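Local atomic coordinates of secreted protein (PDB entry 5LXZ), a protein that probably acts as a secreted copper-radical oxidase of the galactose oxidase-like family AA5, binding a copper ion at its presumed metalloradical centre. Residues K217-F229 and I237-P249. The protein carries 1 engineered substitution. Sequence-based numbering, arbitrary orientation. Where two conformers were deposited one is given.
Sequences KKDFQGIRDAFEF and IKVDPMHEARAYP. Engineered in segment 237-249: Ala247 (natural residue Trp). With CU (copper (II) ion), chain B.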
loop_
_atom_site.group_PDB
_atom_site.type_symbol
_atom_site.label_atom_id
_atom_site.label_comp_id
_atom_site.label_asym_id
_atom_site.label_seq_id
_atom_site.Cartn_x
_atom_site.Cartn_y
_atom_site.Cartn_z
ATOM N N LYS A 217 -6.036 13.273 14.563
ATOM C CA LYS A 217 -6.716 14.278 13.740
ATOM C C LYS A 217 -5.764 15.012 12.825
ATOM O O LYS A 217 -4.835 15.673 13.302
ATOM C CB LYS A 217 -7.355 15.337 14.639
ATOM C CG LYS A 217 -8.167 14.798 15.767
ATOM C CD LYS A 217 -8.717 15.929 16.621
ATOM C CE LYS A 217 -9.471 15.385 17.790
ATOM N NZ LYS A 217 -9.702 16.479 18.802
ATOM N N LYS A 218 -6.063 14.986 11.531
ATOM C CA LYS A 218 -5.155 15.505 10.512
ATOM C C LYS A 218 -5.963 16.212 9.399
ATOM O O LYS A 218 -7.119 15.842 9.167
ATOM C CB LYS A 218 -4.378 14.330 9.937
ATOM C CG LYS A 218 -2.872 14.468 10.097
ATOM N N ASP A 219 -5.378 17.269 8.807
ATOM C CA ASP A 219 -5.913 17.995 7.618
ATOM C C ASP A 219 -5.026 17.545 6.450
ATOM O O ASP A 219 -4.041 18.197 6.116
ATOM C CB ASP A 219 -5.847 19.512 7.848
ATOM C CG ASP A 219 -6.331 20.338 6.647
ATOM O OD1 ASP A 219 -6.943 19.760 5.713
ATOM O OD2 ASP A 219 -6.084 21.578 6.643
ATOM N N PHE A 220 -5.510 16.571 5.726
ATOM C CA PHE A 220 -4.684 15.808 4.857
ATOM C C PHE A 220 -5.116 15.992 3.378
ATOM O O PHE A 220 -6.232 15.624 3.060
ATOM C CB PHE A 220 -4.861 14.398 5.374
ATOM C CG PHE A 220 -4.061 13.367 4.648
ATOM C CD1 PHE A 220 -2.839 13.671 4.141
ATOM C CD2 PHE A 220 -4.536 12.063 4.540
ATOM C CE1 PHE A 220 -2.085 12.714 3.486
ATOM C CE2 PHE A 220 -3.804 11.107 3.868
ATOM C CZ PHE A 220 -2.573 11.426 3.350
ATOM N N GLN A 221 -4.249 16.544 2.500
ATOM C CA GLN A 221 -4.644 17.033 1.181
ATOM C C GLN A 221 -3.707 16.480 0.117
ATOM O O GLN A 221 -2.499 16.491 0.345
ATOM C CB GLN A 221 -4.492 18.541 1.149
ATOM C CG GLN A 221 -5.425 19.277 2.139
ATOM C CD GLN A 221 -5.153 20.777 2.216
ATOM O OE1 GLN A 221 -4.162 21.282 1.737
ATOM N NE2 GLN A 221 -6.053 21.488 2.839
ATOM N N GLY A 222 -4.267 16.080 -1.012
ATOM C CA GLY A 222 -3.489 15.446 -2.102
ATOM C C GLY A 222 -2.937 16.416 -3.106
ATOM O O GLY A 222 -3.385 17.565 -3.211
ATOM N N ILE A 223 -2.006 15.913 -3.932
ATOM C CA ILE A 223 -1.457 16.640 -5.060
ATOM C C ILE A 223 -1.530 15.788 -6.342
ATOM O O ILE A 223 -1.810 14.590 -6.263
ATOM C CB ILE A 223 -0.006 17.042 -4.779
ATOM C CG1 ILE A 223 0.907 15.808 -4.703
ATOM C CG2 ILE A 223 0.068 17.924 -3.517
ATOM C CD1 ILE A 223 2.370 16.144 -4.453
ATOM N N ARG A 224 -1.357 16.439 -7.491
ATOM C CA ARG A 224 -1.484 15.811 -8.797
ATOM C C ARG A 224 -0.168 15.302 -9.362
ATOM O O ARG A 224 -0.180 14.616 -10.383
ATOM C CB ARG A 224 -2.086 16.781 -9.801
ATOM C CG ARG A 224 -3.456 17.278 -9.420
ATOM C CD ARG A 224 -4.060 18.267 -10.429
ATOM N NE ARG A 224 -5.392 18.587 -9.913
ATOM C CZ ARG A 224 -5.673 19.462 -8.921
ATOM N NH1 ARG A 224 -4.725 20.205 -8.334
ATOM N NH2 ARG A 224 -6.932 19.605 -8.495
ATOM N N ASP A 225 0.951 15.673 -8.753
ATOM C CA ASP A 225 2.271 15.458 -9.317
ATOM C C ASP A 225 2.546 14.018 -9.687
ATOM O O ASP A 225 2.172 13.104 -8.934
ATOM C CB ASP A 225 3.368 15.873 -8.339
ATOM C CG ASP A 225 3.281 17.327 -7.898
ATOM O OD1 ASP A 225 2.182 17.923 -7.836
ATOM O OD2 ASP A 225 4.359 17.875 -7.549
ATOM N N ALA A 226 3.248 13.809 -10.782
ATOM C CA ALA A 226 3.710 12.500 -11.185
ATOM C C ALA A 226 5.105 12.520 -11.741
ATOM O O ALA A 226 5.504 13.480 -12.458
ATOM C CB ALA A 226 2.770 11.897 -12.187
ATOM N N PHE A 227 5.852 11.451 -11.482
ATOM C CA PHE A 227 7.227 11.351 -11.943
ATOM C C PHE A 227 7.494 9.915 -12.372
ATOM O O PHE A 227 6.814 8.999 -11.933
ATOM C CB PHE A 227 8.199 11.652 -10.788
ATOM C CG PHE A 227 8.026 13.002 -10.177
ATOM C CD1 PHE A 227 7.075 13.228 -9.198
ATOM C CD2 PHE A 227 8.744 14.084 -10.682
ATOM C CE1 PHE A 227 6.886 14.494 -8.663
ATOM C CE2 PHE A 227 8.521 15.358 -10.164
ATOM C CZ PHE A 227 7.622 15.552 -9.160
ATOM N N GLU A 228 8.496 9.720 -13.205
ATOM C CA GLU A 228 9.093 8.421 -13.370
ATOM C C GLU A 228 10.440 8.443 -12.674
ATOM O O GLU A 228 11.255 9.302 -12.965
ATOM C CB GLU A 228 9.232 8.046 -14.816
ATOM C CG GLU A 228 7.911 7.794 -15.531
ATOM C CD GLU A 228 8.091 7.313 -16.964
ATOM O OE1 GLU A 228 9.225 6.883 -17.329
ATOM O OE2 GLU A 228 7.118 7.327 -17.745
ATOM N N PHE A 229 10.700 7.532 -11.746
ATOM C CA PHE A 229 12.028 7.451 -11.166
ATOM C C PHE A 229 12.846 6.558 -12.084
ATOM O O PHE A 229 12.490 5.395 -12.308
ATOM C CB PHE A 229 12.035 6.861 -9.755
ATOM C CG PHE A 229 13.391 6.900 -9.143
ATOM C CD1 PHE A 229 13.851 8.112 -8.591
ATOM C CD2 PHE A 229 14.280 5.816 -9.216
ATOM C CE1 PHE A 229 15.120 8.205 -8.048
ATOM C CE2 PHE A 229 15.570 5.948 -8.679
ATOM C CZ PHE A 229 15.968 7.127 -8.093
ATOM N N ILE A 237 12.028 11.989 -12.786
ATOM C CA ILE A 237 11.781 12.720 -14.041
ATOM C C ILE A 237 10.309 13.134 -14.076
ATOM O O ILE A 237 9.411 12.275 -14.027
ATOM C CB ILE A 237 12.118 11.860 -15.249
ATOM C CG1 ILE A 237 13.568 11.354 -15.172
ATOM C CG2 ILE A 237 11.849 12.684 -16.530
ATOM C CD1 ILE A 237 13.979 10.487 -16.320
ATOM N N LYS A 238 10.029 14.424 -14.163
ATOM C CA LYS A 238 8.676 14.901 -14.163
ATOM C C LYS A 238 7.957 14.438 -15.434
ATOM O O LYS A 238 8.524 14.502 -16.536
ATOM C CB LYS A 238 8.660 16.437 -14.123
ATOM C CG LYS A 238 7.272 17.037 -14.002
ATOM C CD LYS A 238 7.359 18.512 -13.597
ATOM C CE LYS A 238 6.039 19.060 -13.098
ATOM N NZ LYS A 238 5.010 19.137 -14.166
ATOM N N VAL A 239 6.750 13.911 -15.270
ATOM C CA VAL A 239 5.856 13.595 -16.362
ATOM C C VAL A 239 4.572 14.361 -16.186
ATOM O O VAL A 239 4.432 15.140 -15.256
ATOM C CB VAL A 239 5.645 12.048 -16.484
ATOM C CG1 VAL A 239 6.980 11.369 -16.795
ATOM C CG2 VAL A 239 4.907 11.435 -15.284
ATOM N N ASP A 240 3.575 14.116 -17.036
ATOM C CA ASP A 240 2.331 14.888 -16.864
ATOM C C ASP A 240 1.726 14.626 -15.491
ATOM O O ASP A 240 1.713 13.455 -15.049
ATOM C CB ASP A 240 1.272 14.517 -17.894
ATOM C CG ASP A 240 1.530 15.087 -19.257
ATOM O OD1 ASP A 240 2.645 15.619 -19.531
ATOM O OD2 ASP A 240 0.608 14.884 -20.079
ATOM N N PRO A 241 1.202 15.673 -14.843
ATOM C CA PRO A 241 0.448 15.431 -13.621
ATOM C C PRO A 241 -0.872 14.710 -13.915
ATOM O O PRO A 241 -1.410 14.785 -15.013
ATOM C CB PRO A 241 0.161 16.836 -13.124
ATOM C CG PRO A 241 0.069 17.684 -14.369
ATOM C CD PRO A 241 1.159 17.117 -15.221
ATOM N N MET A 242 -1.375 13.994 -12.915
ATOM C CA MET A 242 -2.707 13.444 -12.988
ATOM C C MET A 242 -3.756 14.560 -13.097
ATOM O O MET A 242 -3.513 15.709 -12.709
ATOM C CB MET A 242 -3.022 12.611 -11.741
ATOM C CG MET A 242 -2.157 11.403 -11.650
ATOM S SD MET A 242 -2.524 10.392 -10.200
ATOM C CE MET A 242 -2.132 11.535 -8.887
ATOM N N HIS A 243 -4.921 14.210 -13.624
ATOM C CA HIS A 243 -6.053 15.135 -13.578
ATOM C C HIS A 243 -6.527 15.385 -12.161
ATOM O O HIS A 243 -6.847 16.509 -11.781
ATOM C CB HIS A 243 -7.179 14.599 -14.437
ATOM C CG HIS A 243 -6.821 14.496 -15.881
ATOM N ND1 HIS A 243 -6.947 15.562 -16.743
ATOM C CD2 HIS A 243 -6.305 13.484 -16.603
ATOM C CE1 HIS A 243 -6.531 15.194 -17.942
ATOM N NE2 HIS A 243 -6.151 13.937 -17.887
ATOM N N GLU A 244 -6.606 14.310 -11.364
ATOM C CA GLU A 244 -7.032 14.388 -9.982
ATOM C C GLU A 244 -5.858 14.487 -9.026
ATOM O O GLU A 244 -4.856 13.809 -9.191
ATOM C CB GLU A 244 -7.834 13.156 -9.608
ATOM C CG GLU A 244 -9.102 12.959 -10.407
ATOM C CD GLU A 244 -10.178 13.983 -10.076
ATOM O OE1 GLU A 244 -10.313 14.363 -8.885
ATOM O OE2 GLU A 244 -10.931 14.390 -11.004
ATOM N N ALA A 245 -5.992 15.330 -8.009
ATOM C CA ALA A 245 -5.093 15.330 -6.871
ATOM C C ALA A 245 -5.411 14.084 -6.048
ATOM O O ALA A 245 -6.586 13.776 -5.831
ATOM C CB ALA A 245 -5.309 16.574 -6.055
ATOM N N ARG A 246 -4.370 13.357 -5.638
ATOM C CA ARG A 246 -4.562 12.103 -4.919
ATOM C C ARG A 246 -3.479 11.906 -3.881
ATOM O O ARG A 246 -2.326 11.728 -4.221
ATOM C CB ARG A 246 -4.547 10.898 -5.869
ATOM C CG ARG A 246 -5.490 10.984 -7.070
ATOM C CD ARG A 246 -5.230 9.752 -7.947
ATOM N NE ARG A 246 -5.946 9.881 -9.195
ATOM C CZ ARG A 246 -7.204 9.484 -9.413
ATOM N NH1 ARG A 246 -7.901 8.834 -8.518
ATOM N NH2 ARG A 246 -7.798 9.705 -10.584
ATOM N N ALA A 247 -3.871 11.938 -2.610
ATOM C CA ALA A 247 -3.088 11.370 -1.531
ATOM C C ALA A 247 -3.572 9.959 -1.327
ATOM O O ALA A 247 -4.761 9.726 -1.093
ATOM C CB ALA A 247 -3.235 12.150 -0.220
ATOM N N TYR A 248 -2.646 9.000 -1.396
ATOM C CA TYR A 248 -2.901 7.566 -1.164
ATOM C C TYR A 248 -3.626 6.848 -2.317
ATOM O O TYR A 248 -4.524 6.021 -2.101
ATOM C CB TYR A 248 -3.689 7.312 0.111
ATOM C CG TYR A 248 -3.038 7.566 1.409
ATOM C CD1 TYR A 248 -1.756 8.092 1.528
ATOM C CD2 TYR A 248 -3.726 7.191 2.546
ATOM C CE1 TYR A 248 -1.211 8.280 2.777
ATOM C CE2 TYR A 248 -3.199 7.398 3.772
ATOM C CZ TYR A 248 -1.952 7.930 3.887
ATOM O OH TYR A 248 -1.505 8.068 5.160
ATOM N N PRO A 249 -3.256 7.120 -3.568
ATOM C CA PRO A 249 -3.828 6.340 -4.655
ATOM C C PRO A 249 -3.125 4.964 -4.818
ATOM O O PRO A 249 -1.948 4.804 -4.451
ATOM C CB PRO A 249 -3.542 7.211 -5.859
ATOM C CG PRO A 249 -2.202 7.733 -5.571
ATOM C CD PRO A 249 -2.190 7.998 -4.070
HETATM CU CU CU B . 0.339 7.253 5.584
HETATM O O HOH W 1 3.814 16.055 -12.687
HETATM O O HOH W 2 -0.168 9.186 6.468
#
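Phe227 and Lys238 form a non-hydrogen-bonded pair in an antiparallel hairpin, strands 226-230 and 235-238; beyond it the chains stay side by side, joined by backbone hydrogen bonds from Met242 N to Arg224 O and Arg246 N to Ile223 O. Glu228 and Ile237 exchange two backbone bonds, Glu228 N to Ile237 O at 2.8 Å. Phe227, its CG anti to the carbonyl carbon (chi1 -59°), suits its place because apolar CD2 and CE2 lie against aliphatic CA and CB of Lys238 (CD2 to CA 3.6 Å); it also packs on Pro75. Cutting the ring back to an alanine is likely to leave Lys238 CA and CB without their apolar neighbour. In this Kelch-type propeller the chain after strand 235-238 leads to strand 250-253 of the next blade, bending past Arg224, whose extended chain donates a hydrogen bond from NE to His243 O (3.2 Å), in the guanidinium plane, while Ala245 CB lies over one guanidinium face. Gly222 suits the close passage, its CA 3.6 Å from Ala247 N, where a side chain would collide. In the conformers described, Phe220 CZ meets the face of Tyr248 in a T-shaped stack, planes at 68°, and touches the methyl of Ala247, engineered from tryptophan, at 3.7 Å. Tyr248 OH binds copper at 2.1 Å, alongside His461, His548 and a water; Tyr460 belongs to the same site.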